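Local coordinates for protein cellulase (PDB 6UI3) that probably hydrolyses beta-1,4-glucan chains such as cellulose, as the family 5 glycoside hydrolase catalytic domain, a broad-specificity endoglucanase, of a longer protein, at residues P204-M209 / N257-K262; K251-L256 / V291-A296. One frame throughout, in Å; residues are numbered along the deposited sequence.

Contact 1. Residues P204-M209 / N257-K262; sequences PKVAGM and NNTFVK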
ATOM      1  N   PRO A 204      -2.032  19.970   2.078  1.00  9.66           N
ATOM      2  CA  PRO A 204      -3.491  20.141   2.194  1.00 10.75           C
ATOM      3  C   PRO A 204      -4.245  18.848   2.446  1.00 10.08           C
ATOM      4  O   PRO A 204      -5.242  18.823   3.184  1.00  9.94           O
ATOM      5  CB  PRO A 204      -3.880  20.800   0.869  1.00 12.28           C
ATOM      6  CG  PRO A 204      -2.657  21.535   0.461  1.00 12.37           C
ATOM      7  CD  PRO A 204      -1.512  20.617   0.856  1.00 11.92           C
ATOM      8  N   LYS A 205      -3.784  17.744   1.854  1.00  8.96           N
ATOM      9  CA  LYS A 205      -4.431  16.459   2.116  1.00  9.12           C
ATOM     10  C   LYS A 205      -4.166  15.995   3.542  1.00  9.55           C
ATOM     11  O   LYS A 205      -5.047  15.438   4.210  1.00  9.99           O
ATOM     12  CB  LYS A 205      -3.964  15.374   1.142  1.00  8.39           C
ATOM     13  CG  LYS A 205      -4.386  15.582  -0.301  1.00  9.78           C
ATOM     14  CD  LYS A 205      -3.391  16.385  -1.106  1.00 10.16           C
ATOM     15  CE  LYS A 205      -3.621  16.196  -2.612  1.00 11.62           C
ATOM     16  NZ  LYS A 205      -2.643  16.917  -3.456  1.00 13.08           N
ATOM     17  N   VAL A 206      -2.939  16.207   4.019  1.00 10.02           N
ATOM     18  CA  VAL A 206      -2.579  15.816   5.376  1.00 10.65           C
ATOM     19  C   VAL A 206      -3.375  16.619   6.387  1.00 11.87           C
ATOM     20  O   VAL A 206      -3.944  16.057   7.335  1.00 12.61           O
ATOM     21  CB  VAL A 206      -1.058  15.978   5.543  1.00 10.91           C
ATOM     22  CG1 VAL A 206      -0.645  15.868   7.017  1.00 11.58           C
ATOM     23  CG2 VAL A 206      -0.345  14.947   4.666  1.00 10.98           C
ATOM     24  N   ALA A 207      -3.480  17.926   6.177  1.00 11.13           N
ATOM     25  CA  ALA A 207      -4.226  18.774   7.098  1.00 12.56           C
ATOM     26  C   ALA A 207      -5.720  18.491   7.034  1.00 13.09           C
ATOM     27  O   ALA A 207      -6.422  18.651   8.043  1.00 14.05           O
ATOM     28  CB  ALA A 207      -3.963  20.240   6.769  1.00 14.05           C
ATOM     29  N   GLY A 208      -6.227  18.118   5.864  1.00 11.24           N
ATOM     30  CA  GLY A 208      -7.639  17.820   5.688  1.00 10.85           C
ATOM     31  C   GLY A 208      -8.078  16.494   6.250  1.00  9.72           C
ATOM     32  O   GLY A 208      -9.281  16.247   6.380  1.00 10.68           O
ATOM     33  N   MET A 209      -7.130  15.630   6.575  1.00  9.68           N
ATOM     34  CA  MET A 209      -7.408  14.300   7.093  0.58  9.58           C
ATOM     35  C   MET A 209      -7.942  14.360   8.514  1.00  9.18           C
ATOM     36  O   MET A 209      -7.389  15.059   9.355  1.00 10.11           O
ATOM     37  CB  MET A 209      -6.071  13.551   7.128  0.58  9.74           C
ATOM     38  CG  MET A 209      -6.131  12.146   7.620  0.58 10.12           C
ATOM     39  SD  MET A 209      -7.035  11.129   6.432  0.58  8.84           S
ATOM     40  CE  MET A 209      -6.684   9.508   7.122  0.58  9.36           C
ATOM     41  N   ASN A 257       5.743  13.362  10.510  1.00  8.35           N
ATOM     42  CA  ASN A 257       6.073  13.073  11.897  1.00  8.45           C
ATOM     43  C   ASN A 257       5.352  14.035  12.836  1.00  8.94           C
ATOM     44  O   ASN A 257       4.798  13.620  13.861  1.00  9.51           O
ATOM     45  CB  ASN A 257       7.590  13.151  12.068  1.00  9.67           C
ATOM     46  CG  ASN A 257       8.035  12.750  13.448  1.00 10.75           C
ATOM     47  OD1 ASN A 257       7.772  11.621  13.878  1.00 11.60           O
ATOM     48  ND2 ASN A 257       8.728  13.647  14.141  1.00 11.08           N
ATOM     49  N   ASN A 258       5.343  15.334  12.507  1.00  8.92           N
ATOM     50  CA  ASN A 258       4.665  16.314  13.353  1.00  9.80           C
ATOM     51  C   ASN A 258       3.164  16.068  13.396  1.00 10.34           C
ATOM     52  O   ASN A 258       2.538  16.188  14.452  1.00 11.20           O
ATOM     53  CB  ASN A 258       4.895  17.740  12.834  1.00 10.87           C
ATOM     54  CG  ASN A 258       6.253  18.298  13.175  1.00 14.02           C
ATOM     55  OD1 ASN A 258       6.933  17.802  14.063  1.00 14.92           O
ATOM     56  ND2 ASN A 258       6.656  19.335  12.458  1.00 14.26           N
ATOM     57  N   THR A 259       2.559  15.752  12.253  1.00 10.00           N
ATOM     58  CA  THR A 259       1.106  15.684  12.204  1.00  9.81           C
ATOM     59  C   THR A 259       0.580  14.409  12.842  1.00  9.25           C
ATOM     60  O   THR A 259      -0.404  14.448  13.578  1.00  9.88           O
ATOM     61  CB  THR A 259       0.625  15.736  10.754  1.00 11.59           C
ATOM     62  OG1 THR A 259       1.042  16.965  10.139  1.00 15.27           O
ATOM     63  CG2 THR A 259      -0.871  15.622  10.673  1.00 12.30           C
ATOM     64  N   PHE A 260       1.220  13.272  12.571  1.00  8.36           N
ATOM     65  CA  PHE A 260       0.707  11.965  12.966  1.00  8.16           C
ATOM     66  C   PHE A 260       1.565  11.280  14.025  1.00  8.74           C
ATOM     67  O   PHE A 260       1.078  10.981  15.127  1.00  8.85           O
ATOM     68  CB  PHE A 260       0.580  11.065  11.729  1.00  8.53           C
ATOM     69  CG  PHE A 260      -0.338  11.608  10.664  1.00  8.52           C
ATOM     70  CD1 PHE A 260      -1.676  11.798  10.933  1.00  9.02           C
ATOM     71  CD2 PHE A 260       0.130  11.890   9.386  1.00  8.71           C
ATOM     72  CE1 PHE A 260      -2.531  12.278   9.970  1.00  9.78           C
ATOM     73  CE2 PHE A 260      -0.732  12.360   8.412  1.00  8.72           C
ATOM     74  CZ  PHE A 260      -2.052  12.557   8.705  1.00  8.79           C
ATOM     75  N   VAL A 261       2.844  11.030  13.726  1.00  9.09           N
ATOM     76  CA  VAL A 261       3.637  10.123  14.563  1.00  9.50           C
ATOM     77  C   VAL A 261       3.811  10.682  15.968  1.00 10.85           C
ATOM     78  O   VAL A 261       3.660   9.960  16.966  1.00 11.84           O
ATOM     79  CB  VAL A 261       4.994   9.807  13.900  1.00  9.79           C
ATOM     80  CG1 VAL A 261       5.823   8.851  14.783  1.00 11.95           C
ATOM     81  CG2 VAL A 261       4.793   9.187  12.528  1.00 10.93           C
ATOM     82  N   LYS A 262       4.113  11.975  16.080  1.00 10.80           N
ATOM     83  CA  LYS A 262       4.279  12.605  17.387  1.00 12.03           C
ATOM     84  C   LYS A 262       2.981  12.638  18.173  1.00 12.79           C
ATOM     85  O   LYS A 262       3.009  12.823  19.394  1.00 15.22           O
ATOM     86  CB  LYS A 262       4.850  14.023  17.223  1.00 14.69           C
ATOM     87  CG  LYS A 262       6.338  14.007  16.944  1.00 17.86           C
ATOM     88  CD  LYS A 262       6.914  15.364  16.540  1.00 22.98           C
ATOM     89  CE  LYS A 262       6.570  16.472  17.480  1.00 26.56           C
ATOM     90  NZ  LYS A 262       7.338  17.705  17.081  1.00 28.66           N
TER
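Val206 meets Thr259 and Phe260 where two neighbouring outer helices of a (beta/alpha)8 TIM barrel, the short helix 203-208 and the long helix 243-261, meet. The contact shows how a small apolar patch can join two barrel helices with no hydrogen bond between them. Along the second segment, the first residue to touch is Thr259. With OG1 beside the backbone N (chi1 -61°), CG2 is anti to it and lies 3.7 Å from Val206 CG1. That valine methyl rests against both branches of the threonine, while OG1 bonds the carbonyl oxygen of Met255, one turn earlier in its own helix. Phe260 follows. Thr259 CG2 sits over the centre of its ring, 3.7 Å above the plane, a CH-pi type placement between consecutive residues. The far rim of the ring reaches helix 203-208: CE2 is 3.8 Å from Val206 CG1, which arrives obliquely, and the side chain also packs on Val267 of barrel strand 267-272. Here the helix widens into a pi-type turn, with Lys262 N bonded to Asn257 O at 2.8 Å. On the surface Lys262 NZ reaches Asn258 OD1 from above the carbonyl plane. Just past the end of helix 203-208, Met209 adds a looser apolar touch, its CG, in the conformer described, 4.2 Å from Phe260 CZ.

Contact 2. Residues K251-L256 / V291-A296; sequences KTFRML and VSTATA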
ATOM      1  N   LYS A 251      11.700  17.414   4.379  1.00  7.20           N
ATOM      2  CA  LYS A 251      10.632  18.296   4.842  1.00  7.71           C
ATOM      3  C   LYS A 251       9.315  17.544   4.943  1.00  7.20           C
ATOM      4  O   LYS A 251       8.573  17.682   5.927  1.00  7.90           O
ATOM      5  CB  LYS A 251      10.506  19.489   3.890  1.00  9.12           C
ATOM      6  CG  LYS A 251       9.392  20.502   4.226  1.00 10.51           C
ATOM      7  CD  LYS A 251       9.426  21.704   3.299  1.00 16.01           C
ATOM      8  CE  LYS A 251       8.878  21.366   1.929  1.00 19.73           C
ATOM      9  NZ  LYS A 251       9.155  22.475   0.955  1.00 24.13           N
ATOM     10  N   THR A 252       9.014  16.732   3.934  1.00  7.11           N
ATOM     11  CA  THR A 252       7.759  15.989   3.923  1.00  7.34           C
ATOM     12  C   THR A 252       7.697  15.039   5.105  1.00  7.33           C
ATOM     13  O   THR A 252       6.677  14.952   5.792  1.00  7.71           O
ATOM     14  CB  THR A 252       7.612  15.216   2.608  1.00  7.86           C
ATOM     15  OG1 THR A 252       7.569  16.118   1.499  1.00  9.74           O
ATOM     16  CG2 THR A 252       6.339  14.381   2.573  1.00  8.77           C
ATOM     17  N   PHE A 253       8.789  14.315   5.364  1.00  7.45           N
ATOM     18  CA  PHE A 253       8.779  13.329   6.441  0.57  7.57           C
ATOM     19  C   PHE A 253       8.731  13.990   7.812  1.00  7.85           C
ATOM     20  O   PHE A 253       8.036  13.506   8.714  1.00  7.66           O
ATOM     21  CB  PHE A 253       9.955  12.349   6.309  0.57  7.70           C
ATOM     22  CG  PHE A 253       9.654  11.194   5.393  0.57  8.11           C
ATOM     23  CD1 PHE A 253       9.993  11.262   4.055  0.57  8.99           C
ATOM     24  CD2 PHE A 253       8.972  10.076   5.861  0.57  7.92           C
ATOM     25  CE1 PHE A 253       9.690  10.238   3.195  0.57  9.28           C
ATOM     26  CE2 PHE A 253       8.648   9.045   4.999  0.57  8.93           C
ATOM     27  CZ  PHE A 253       9.020   9.125   3.665  0.57  8.58           C
ATOM     28  N   ARG A 254       9.453  15.099   7.996  1.00  7.34           N
ATOM     29  CA  ARG A 254       9.323  15.828   9.251  1.00  7.63           C
ATOM     30  C   ARG A 254       7.879  16.287   9.475  1.00  7.77           C
ATOM     31  O   ARG A 254       7.386  16.282  10.606  1.00  8.09           O
ATOM     32  CB  ARG A 254      10.272  17.026   9.272  1.00  7.75           C
ATOM     33  CG  ARG A 254      11.743  16.683   9.439  1.00  8.05           C
ATOM     34  CD  ARG A 254      12.591  17.918   9.506  1.00  9.34           C
ATOM     35  NE  ARG A 254      14.032  17.651   9.574  1.00 10.60           N
ATOM     36  CZ  ARG A 254      14.719  17.523  10.695  1.00 12.29           C
ATOM     37  NH1 ARG A 254      14.121  17.588  11.865  1.00 15.19           N
ATOM     38  NH2 ARG A 254      16.019  17.316  10.633  1.00 14.27           N
ATOM     39  N   MET A 255       7.202  16.717   8.408  1.00  7.32           N
ATOM     40  CA  MET A 255       5.818  17.162   8.534  0.79  7.42           C
ATOM     41  C   MET A 255       4.892  16.000   8.885  1.00  7.32           C
ATOM     42  O   MET A 255       4.003  16.152   9.736  1.00  8.15           O
ATOM     43  CB  MET A 255       5.422  17.879   7.244  0.79  8.38           C
ATOM     44  CG  MET A 255       3.967  18.306   7.156  0.79  9.19           C
ATOM     45  SD  MET A 255       2.877  16.986   6.634  0.79 10.07           S
ATOM     46  CE  MET A 255       3.450  16.724   4.958  0.79 11.87           C
ATOM     47  N   LEU A 256       5.083  14.831   8.271  1.00  7.31           N
ATOM     48  CA  LEU A 256       4.254  13.676   8.613  1.00  7.67           C
ATOM     49  C   LEU A 256       4.490  13.271  10.062  1.00  7.96           C
ATOM     50  O   LEU A 256       3.559  12.861  10.768  1.00  8.27           O
ATOM     51  CB  LEU A 256       4.571  12.511   7.676  1.00  8.14           C
ATOM     52  CG  LEU A 256       4.106  12.684   6.226  1.00  7.84           C
ATOM     53  CD1 LEU A 256       4.700  11.597   5.354  1.00  8.16           C
ATOM     54  CD2 LEU A 256       2.576  12.694   6.084  1.00  9.40           C
ATOM     55  N   VAL A 291      14.724   5.708   2.544  1.00  6.79           N
ATOM     56  CA  VAL A 291      14.422   4.749   3.598  1.00  7.09           C
ATOM     57  C   VAL A 291      15.043   5.190   4.916  1.00  7.93           C
ATOM     58  O   VAL A 291      14.440   5.017   5.980  1.00  8.02           O
ATOM     59  CB  VAL A 291      14.806   3.317   3.187  1.00  7.34           C
ATOM     60  CG1 VAL A 291      14.564   2.338   4.325  1.00  8.70           C
ATOM     61  CG2 VAL A 291      14.000   2.899   1.966  1.00  7.73           C
ATOM     62  N   SER A 292      16.259   5.745   4.891  1.00  8.34           N
ATOM     63  CA  SER A 292      16.853   6.234   6.131  0.62  8.47           C
ATOM     64  C   SER A 292      15.980   7.302   6.778  1.00  8.43           C
ATOM     65  O   SER A 292      15.761   7.289   7.999  1.00  9.26           O
ATOM     66  CB  SER A 292      18.245   6.789   5.866  0.62 10.03           C
ATOM     67  OG  SER A 292      18.765   7.382   7.044  0.62 12.48           O
ATOM     68  N   THR A 293      15.495   8.249   5.984  1.00  7.71           N
ATOM     69  CA  THR A 293      14.671   9.330   6.509  1.00  8.59           C
ATOM     70  C   THR A 293      13.366   8.789   7.075  1.00  8.36           C
ATOM     71  O   THR A 293      12.953   9.162   8.178  1.00  9.17           O
ATOM     72  CB  THR A 293      14.411  10.358   5.395  1.00  9.37           C
ATOM     73  OG1 THR A 293      15.658  10.857   4.900  1.00  9.85           O
ATOM     74  CG2 THR A 293      13.603  11.533   5.923  1.00 11.32           C
ATOM     75  N   ALA A 294      12.688   7.915   6.327  1.00  7.94           N
ATOM     76  CA  ALA A 294      11.444   7.320   6.816  1.00  7.47           C
ATOM     77  C   ALA A 294      11.672   6.535   8.104  1.00  7.85           C
ATOM     78  O   ALA A 294      10.856   6.588   9.036  1.00  8.55           O
ATOM     79  CB  ALA A 294      10.884   6.395   5.733  1.00  7.73           C
ATOM     80  N   THR A 295      12.758   5.766   8.163  1.00  7.88           N
ATOM     81  CA  THR A 295      13.039   4.939   9.328  1.00  8.81           C
ATOM     82  C   THR A 295      13.270   5.804  10.561  1.00  9.54           C
ATOM     83  O   THR A 295      12.929   5.394  11.675  1.00 10.17           O
ATOM     84  CB  THR A 295      14.236   4.015   9.027  1.00  8.75           C
ATOM     85  OG1 THR A 295      13.923   3.176   7.906  1.00  8.69           O
ATOM     86  CG2 THR A 295      14.574   3.114  10.195  1.00 10.21           C
ATOM     87  N   ALA A 296      13.838   7.001  10.387  1.00  9.61           N
ATOM     88  CA  ALA A 296      14.038   7.919  11.510  1.00 10.78           C
ATOM     89  C   ALA A 296      12.727   8.276  12.194  1.00 12.39           C
ATOM     90  O   ALA A 296      12.729   8.625  13.388  1.00 14.01           O
ATOM     91  CB  ALA A 296      14.751   9.181  11.017  1.00 11.24           C
TER
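Phe253 reaches across from helix 243-261 to Thr293 and Ala294 of helix 280-296, the two being successive outer helices of the TIM barrel. It illustrates how one aromatic side chain can bridge two helices when the opposite surface offers small residues. CB points toward the other helix, chi1 of -85° then swings the ring to Ala294, and chi2 of 93° sets it roughly perpendicular to the CA-CB-CG plane. In one of the two conformers of Phe253, the CE2 corner comes 3.5 Å from Ala294 CB, and CD2 lies 3.8 Å from Ala294 CA; the backbone N of Ala294 stands over one face, near the rim. Such a close approach is consistent with alanine's short side chain, and the CA atoms of Phe253 and Ala294 are 6.6 Å apart. Thr293 closes the base of the ring. Its CG2, anti to the backbone N, lies 3.8 Å from Phe253 CB and meets the ring obliquely, whereas OG1 is turned away to bond Phe289 O within its own helix. Tyr290 makes an edge-to-face contact with the same phenyl ring, and Ile269 of the barrel strand 267-272 also touches it. With no hydrogen bond crossing between the segments, and the threonine hydroxyl engaged inside its own helix, the pairing probably rests mainly on dispersion and on the exclusion of water from carbon surfaces.

In the fold
From the N terminus the chain first reaches 204-209, then runs through strand 217-222 and the short helix 227-230 before helix 243-261 supplies both 251-256 and 257-262. Contact 1 is closed at 257-262, after 251-256 has already opened contact 2; the chain goes on through strand 267-272 to helix 280-296, where 291-296 closes contact 2. The two loops therefore cross. Helix 243-261 is their shared element: it lies between helices 203-208 and 280-296 and touches both, the first in contact 1 and the second in contact 2. The contact centres lie about 13 Å apart, and in one conformer of Met255 its SD meets Val206 CG1 at 3.7 Å.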